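Local atomic coordinates of protein-arginine-phosphatase (Geobacillus stearothermophilus, PDB entry 4PIC), a protein that removes phosphate from phosphoarginine residues in proteins, probably counteracting the arginine kinase McsB, and has almost no activity on phosphotyrosine peptides. Residues A[4-9]-A[34-39]; A[76-81]-A[100-105]. All coordinates share one frame; numbering follows the deposited sequence.

Interaction 1: A[4-9]-A[34-39]; sequences RILFVC and KSAGVF
Lys34 and Leu6 pair across two parallel strands on the face they share with Val8 and Ala36. Leu6 CG stands anti to its backbone N (chi1 179°), which brings CD1 against the backbone of the neighbouring strand, 3.8 Å from Lys34 CB; the same methyl passes Ser35 CA and lies 4.4 Å from Ala36 CB. Lys34, although exposed, thus buries its base against Leu6 while its amine leads away to a cation-pi contact with Trp75. Ala36, second in buried area, is gripped through its backbone: its N donates to Phe7 O at 3.0 Å, almost in line with the C=O bond (169°), and its O receives a weak bond from Cys9 N at 3.4 Å. That O also meets Val8 CA in a CA-H...O contact. Beyond the strand proper, Val38 N to Cys9 O (2.9 Å) extends the pairing, and the side chains of Val38 and Val8 cross at about a right angle, with Val38 CG2 3.8 Å from Val8 CG1. The other face carries Phe7, Ser35 and the nucleophile Cys9, whose side chain lies close to a bound phosphate ion. Ser35 OG is hydrogen-bonded to Asn12 ND2, which ties this edge strand to the loop that probably binds substrate. The segment axes lie 28° from parallel; strand 3-9, helix 15-25 and strand 31-37 together make a beta-alpha-beta unit. Helix 15-25 covers the Phe7 and Cys9 face through Ser16, Ala19 and Leu23, strand 78-81 flanks strand 3-9 on the side away from strand 31-37, and helix 84-93 meets Val8 and Val38 through Ile90 and Met89.

Interaction 2: A[76-81]-A[100-105]; sequences ATHVLA and KTFTLK
Lys100 lays its extended side chain along the carbonyls of Ala76 and Thr77, its CB 3.4 Å from Thr77 O. CG sits between the backbone N and the carbonyl carbon (chi1 64°), and from there the straight chain carries NZ to Ala76 O at 2.8 Å, slightly tilted from that carbonyl plane. Ile73 O is a second acceptor for NZ, so the ammonium joins two carbonyls at the C-terminal end of helix 70-75, where partial negative charge would be expected to suit it. The backbone of Lys100 starts the parallel pairing: Val79 N donates to its O along a nearly straight N-H...O line (174°). Phe102 continues the pairing in both directions: its N donates to Val79 O, and its O accepts from Ala81 N at 2.8 Å. On one face Val79 and Thr101 lie side by side and point the same way, Val79 CB 3.7 Å from Thr101 OG1, a hydroxyl hydrogen-bonded to Ala97 O. On the other face Leu80 bridges two partners: CD2 lies against Phe102 CB at 4.1 Å, while CD1 reaches Leu104 CD1 at the same separation. The Phe102 ring also comes near His78, with Phe102 CE2 4.5 Å from His78 CD2, and both rings meet Phe107. The last bond, Leu104 N to Ala81 O (2.9 Å), uses the first turn of helix 104-109, whose N-cap is Thr103; OG1 of that threonine hydrogen-bonds Gln106 N and Asp112 OD2. The parallel strands, 32° apart and joined through helix 84-93, form a beta-alpha-beta crossover at the edge of the four-stranded parallel sheet of the low molecular weight phosphatase fold.

From the N terminus, strand 3-9 runs first, helix 15-25 follows, and interaction 1 closes that loop when strand 31-37 returns alongside. Helices 48-56 and 70-75 then lead to strand 78-81, and interaction 2 closes a second loop, through helix 84-93, with strand 101-103. The two closures are in series, neither nested nor crossed, and their centres lie about 9 Å apart. They join directly because strands 3-9 and 78-81 are neighbours: Leu6 O to Leu80 N and Arg4 O to Thr77 N, each 2.8 Å, are probable hydrogen bonds. The resulting strand order, 31-37, 3-9, 78-81, 101-103, puts both crossover units into one parallel sheet.

Interaction 1: A[4-9]-A[34-39]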
loop_
_atom_site.group_PDB
_atom_site.type_symbol
_atom_site.label_atom_id
_atom_site.label_comp_id
_atom_site.label_asym_id
_atom_site.label_seq_id
_atom_site.Cartn_x
_atom_site.Cartn_y
_atom_site.Cartn_z
ATOM N N ARG A 4 -13.777 -19.124 -2.288
ATOM C CA ARG A 4 -12.613 -18.753 -1.500
ATOM C C ARG A 4 -12.556 -17.232 -1.407
ATOM O O ARG A 4 -12.145 -16.540 -2.345
ATOM C CB ARG A 4 -11.332 -19.357 -2.089
ATOM C CG ARG A 4 -11.292 -20.891 -1.965
ATOM C CD ARG A 4 -10.128 -21.518 -2.731
ATOM N NE ARG A 4 -10.267 -21.362 -4.177
ATOM C CZ ARG A 4 -10.938 -22.198 -4.965
ATOM N NH1 ARG A 4 -11.549 -23.259 -4.450
ATOM N NH2 ARG A 4 -11.008 -21.972 -6.270
ATOM N N ILE A 5 -13.016 -16.733 -0.265
ATOM C CA ILE A 5 -13.221 -15.307 -0.068
ATOM C C ILE A 5 -12.024 -14.715 0.661
ATOM O O ILE A 5 -11.680 -15.151 1.759
ATOM C CB ILE A 5 -14.467 -15.052 0.792
ATOM C CG1 ILE A 5 -15.693 -15.760 0.194
ATOM C CG2 ILE A 5 -14.710 -13.558 0.954
ATOM C CD1 ILE A 5 -16.007 -15.376 -1.239
ATOM N N LEU A 6 -11.395 -13.720 0.041
ATOM C CA LEU A 6 -10.238 -13.035 0.600
ATOM C C LEU A 6 -10.596 -11.585 0.901
ATOM O O LEU A 6 -10.891 -10.808 -0.005
ATOM C CB LEU A 6 -9.087 -13.084 -0.407
ATOM C CG LEU A 6 -7.810 -12.384 0.052
ATOM C CD1 LEU A 6 -7.200 -13.130 1.221
ATOM C CD2 LEU A 6 -6.816 -12.263 -1.096
ATOM N N PHE A 7 -10.600 -11.224 2.181
ATOM C CA PHE A 7 -10.876 -9.837 2.562
ATOM C C PHE A 7 -9.567 -9.077 2.704
ATOM O O PHE A 7 -8.603 -9.614 3.237
ATOM C CB PHE A 7 -11.626 -9.753 3.889
ATOM C CG PHE A 7 -13.027 -10.292 3.840
ATOM C CD1 PHE A 7 -14.015 -9.619 3.133
ATOM C CD2 PHE A 7 -13.367 -11.441 4.531
ATOM C CE1 PHE A 7 -15.321 -10.102 3.105
ATOM C CE2 PHE A 7 -14.672 -11.925 4.509
ATOM C CZ PHE A 7 -15.644 -11.251 3.800
ATOM N N VAL A 8 -9.537 -7.838 2.229
ATOM C CA VAL A 8 -8.282 -7.082 2.181
ATOM C C VAL A 8 -8.408 -5.644 2.708
ATOM O O VAL A 8 -9.316 -4.917 2.313
ATOM C CB VAL A 8 -7.731 -7.032 0.740
ATOM C CG1 VAL A 8 -6.417 -6.240 0.708
ATOM C CG2 VAL A 8 -7.518 -8.433 0.184
ATOM N N CYS A 9 -7.503 -5.245 3.609
ATOM C CA CYS A 9 -7.310 -3.838 3.970
ATOM C C CYS A 9 -5.818 -3.553 3.905
ATOM O O CYS A 9 -5.129 -4.216 3.152
ATOM C CB CYS A 9 -7.933 -3.472 5.325
ATOM S SG CYS A 9 -7.328 -4.366 6.771
ATOM N N LYS A 34 -10.188 -16.069 4.079
ATOM C CA LYS A 34 -8.879 -15.599 4.509
ATOM C C LYS A 34 -8.903 -14.086 4.493
ATOM O O LYS A 34 -9.814 -13.469 3.936
ATOM C CB LYS A 34 -7.766 -16.091 3.572
ATOM C CG LYS A 34 -7.490 -17.597 3.602
ATOM C CD LYS A 34 -6.408 -17.966 2.573
ATOM C CE LYS A 34 -6.109 -19.465 2.549
ATOM N NZ LYS A 34 -5.230 -19.907 3.668
ATOM N N SER A 35 -7.890 -13.481 5.095
ATOM C CA SER A 35 -7.688 -12.046 4.970
ATOM C C SER A 35 -6.207 -11.745 4.845
ATOM O O SER A 35 -5.346 -12.542 5.264
ATOM C CB SER A 35 -8.304 -11.283 6.144
ATOM O OG SER A 35 -7.605 -11.546 7.342
ATOM N N ALA A 36 -5.911 -10.607 4.234
ATOM C CA ALA A 36 -4.537 -10.163 4.100
ATOM C C ALA A 36 -4.527 -8.657 3.956
ATOM O O ALA A 36 -5.579 -8.032 3.768
ATOM C CB ALA A 36 -3.878 -10.832 2.916
ATOM N N GLY A 37 -3.339 -8.075 4.081
ATOM C CA GLY A 37 -3.181 -6.636 3.986
ATOM C C GLY A 37 -2.238 -6.216 2.877
ATOM O O GLY A 37 -1.231 -6.876 2.614
ATOM N N VAL A 38 -2.584 -5.132 2.198
ATOM C CA VAL A 38 -1.741 -4.598 1.129
ATOM C C VAL A 38 -0.327 -4.218 1.607
ATOM O O VAL A 38 0.627 -4.310 0.848
ATOM C CB VAL A 38 -2.446 -3.387 0.474
ATOM C CG1 VAL A 38 -1.493 -2.582 -0.373
ATOM C CG2 VAL A 38 -3.656 -3.861 -0.345
ATOM N N PHE A 39 -0.192 -3.855 2.876
ATOM C CA PHE A 39 1.104 -3.430 3.412
ATOM C C PHE A 39 1.073 -3.780 4.890
ATOM O O PHE A 39 0.743 -2.939 5.735
ATOM C CB PHE A 39 1.275 -1.924 3.192
ATOM C CG PHE A 39 2.697 -1.402 3.342
ATOM C CD1 PHE A 39 3.798 -2.144 2.934
ATOM C CD2 PHE A 39 2.903 -0.136 3.845
ATOM C CE1 PHE A 39 5.080 -1.625 3.048
ATOM C CE2 PHE A 39 4.172 0.388 3.957
ATOM C CZ PHE A 39 5.262 -0.367 3.566
#

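Interaction 2: A[76-81]-A[100-105]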
loop_
_atom_site.group_PDB
_atom_site.type_symbol
_atom_site.label_atom_id
_atom_site.label_comp_id
_atom_site.label_asym_id
_atom_site.label_seq_id
_atom_site.Cartn_x
_atom_site.Cartn_y
_atom_site.Cartn_z
ATOM N N ALA A 76 -7.896 -17.016 -4.137
ATOM C CA ALA A 76 -9.231 -16.433 -4.027
ATOM C C ALA A 76 -10.101 -16.640 -5.261
ATOM O O ALA A 76 -9.626 -16.542 -6.393
ATOM C CB ALA A 76 -9.110 -14.942 -3.719
ATOM N N THR A 77 -11.381 -16.939 -5.034
ATOM C CA THR A 77 -12.374 -16.814 -6.085
ATOM C C THR A 77 -12.900 -15.381 -6.108
ATOM O O THR A 77 -13.310 -14.871 -7.150
ATOM C CB THR A 77 -13.545 -17.794 -5.895
ATOM O OG1 THR A 77 -14.192 -17.540 -4.639
ATOM C CG2 THR A 77 -13.042 -19.236 -5.912
ATOM N N HIS A 78 -12.893 -14.734 -4.943
ATOM C CA HIS A 78 -13.346 -13.348 -4.828
ATOM C C HIS A 78 -12.444 -12.611 -3.865
ATOM O O HIS A 78 -12.227 -13.079 -2.738
ATOM C CB HIS A 78 -14.777 -13.272 -4.281
ATOM C CG HIS A 78 -15.776 -14.023 -5.102
ATOM N ND1 HIS A 78 -15.800 -15.398 -5.168
ATOM C CD2 HIS A 78 -16.791 -13.588 -5.884
ATOM C CE1 HIS A 78 -16.781 -15.779 -5.966
ATOM N NE2 HIS A 78 -17.403 -14.701 -6.410
ATOM N N VAL A 79 -11.927 -11.470 -4.307
ATOM C CA VAL A 79 -11.126 -10.608 -3.457
ATOM C C VAL A 79 -12.002 -9.427 -3.113
ATOM O O VAL A 79 -12.402 -8.661 -3.990
ATOM C CB VAL A 79 -9.850 -10.141 -4.166
ATOM C CG1 VAL A 79 -9.018 -9.265 -3.225
ATOM C CG2 VAL A 79 -9.042 -11.350 -4.649
ATOM N N LEU A 80 -12.335 -9.309 -1.835
ATOM C CA LEU A 80 -13.296 -8.319 -1.384
ATOM C C LEU A 80 -12.584 -7.279 -0.534
ATOM O O LEU A 80 -12.212 -7.524 0.623
ATOM C CB LEU A 80 -14.458 -8.983 -0.625
ATOM C CG LEU A 80 -15.241 -10.003 -1.458
ATOM C CD1 LEU A 80 -16.400 -10.623 -0.656
ATOM C CD2 LEU A 80 -15.768 -9.350 -2.726
ATOM N N ALA A 81 -12.383 -6.119 -1.139
ATOM C CA ALA A 81 -11.649 -5.034 -0.520
ATOM C C ALA A 81 -12.543 -4.241 0.429
ATOM O O ALA A 81 -13.745 -4.109 0.211
ATOM C CB ALA A 81 -11.073 -4.107 -1.600
ATOM N N LYS A 100 -12.067 -10.352 -10.513
ATOM C CA LYS A 100 -12.578 -10.961 -9.285
ATOM C C LYS A 100 -12.339 -10.101 -8.050
ATOM O O LYS A 100 -12.536 -10.567 -6.925
ATOM C CB LYS A 100 -11.982 -12.351 -9.072
ATOM C CG LYS A 100 -10.478 -12.377 -8.845
ATOM C CD LYS A 100 -10.017 -13.815 -8.626
ATOM C CE LYS A 100 -8.513 -13.928 -8.647
ATOM N NZ LYS A 100 -8.104 -15.326 -8.385
ATOM N N THR A 101 -11.937 -8.852 -8.256
ATOM C CA THR A 101 -11.694 -7.949 -7.131
ATOM C C THR A 101 -12.783 -6.892 -7.088
ATOM O O THR A 101 -13.059 -6.231 -8.089
ATOM C CB THR A 101 -10.320 -7.282 -7.251
ATOM O OG1 THR A 101 -9.324 -8.309 -7.304
ATOM C CG2 THR A 101 -10.034 -6.403 -6.040
ATOM N N PHE A 102 -13.431 -6.759 -5.936
ATOM C CA PHE A 102 -14.535 -5.824 -5.780
ATOM C C PHE A 102 -14.387 -5.224 -4.403
ATOM O O PHE A 102 -13.721 -5.810 -3.559
ATOM C CB PHE A 102 -15.881 -6.569 -5.776
ATOM C CG PHE A 102 -16.080 -7.539 -6.914
ATOM C CD1 PHE A 102 -16.811 -7.168 -8.029
ATOM C CD2 PHE A 102 -15.577 -8.829 -6.839
ATOM C CE1 PHE A 102 -17.012 -8.063 -9.071
ATOM C CE2 PHE A 102 -15.775 -9.727 -7.875
ATOM C CZ PHE A 102 -16.486 -9.341 -8.990
ATOM N N THR A 103 -15.040 -4.097 -4.140
ATOM C CA THR A 103 -15.266 -3.730 -2.739
ATOM C C THR A 103 -16.356 -4.648 -2.215
ATOM O O THR A 103 -17.220 -5.096 -2.973
ATOM C CB THR A 103 -15.708 -2.267 -2.539
ATOM O OG1 THR A 103 -16.968 -2.044 -3.193
ATOM C CG2 THR A 103 -14.654 -1.307 -3.083
ATOM N N LEU A 104 -16.321 -4.946 -0.926
ATOM C CA LEU A 104 -17.368 -5.761 -0.333
ATOM C C LEU A 104 -18.754 -5.162 -0.607
ATOM O O LEU A 104 -19.681 -5.877 -0.976
ATOM C CB LEU A 104 -17.115 -5.908 1.168
ATOM C CG LEU A 104 -18.208 -6.539 2.009
ATOM C CD1 LEU A 104 -18.539 -7.958 1.549
ATOM C CD2 LEU A 104 -17.769 -6.525 3.477
ATOM N N LYS A 105 -18.865 -3.848 -0.465
ATOM C CA LYS A 105 -20.124 -3.144 -0.686
ATOM C C LYS A 105 -20.639 -3.297 -2.114
ATOM O O LYS A 105 -21.818 -3.596 -2.325
ATOM C CB LYS A 105 -19.964 -1.664 -0.337
ATOM C CG LYS A 105 -21.216 -0.828 -0.565
ATOM C CD LYS A 105 -22.311 -1.219 0.418
ATOM C CE LYS A 105 -23.469 -0.226 0.388
ATOM N NZ LYS A 105 -24.501 -0.521 1.431
#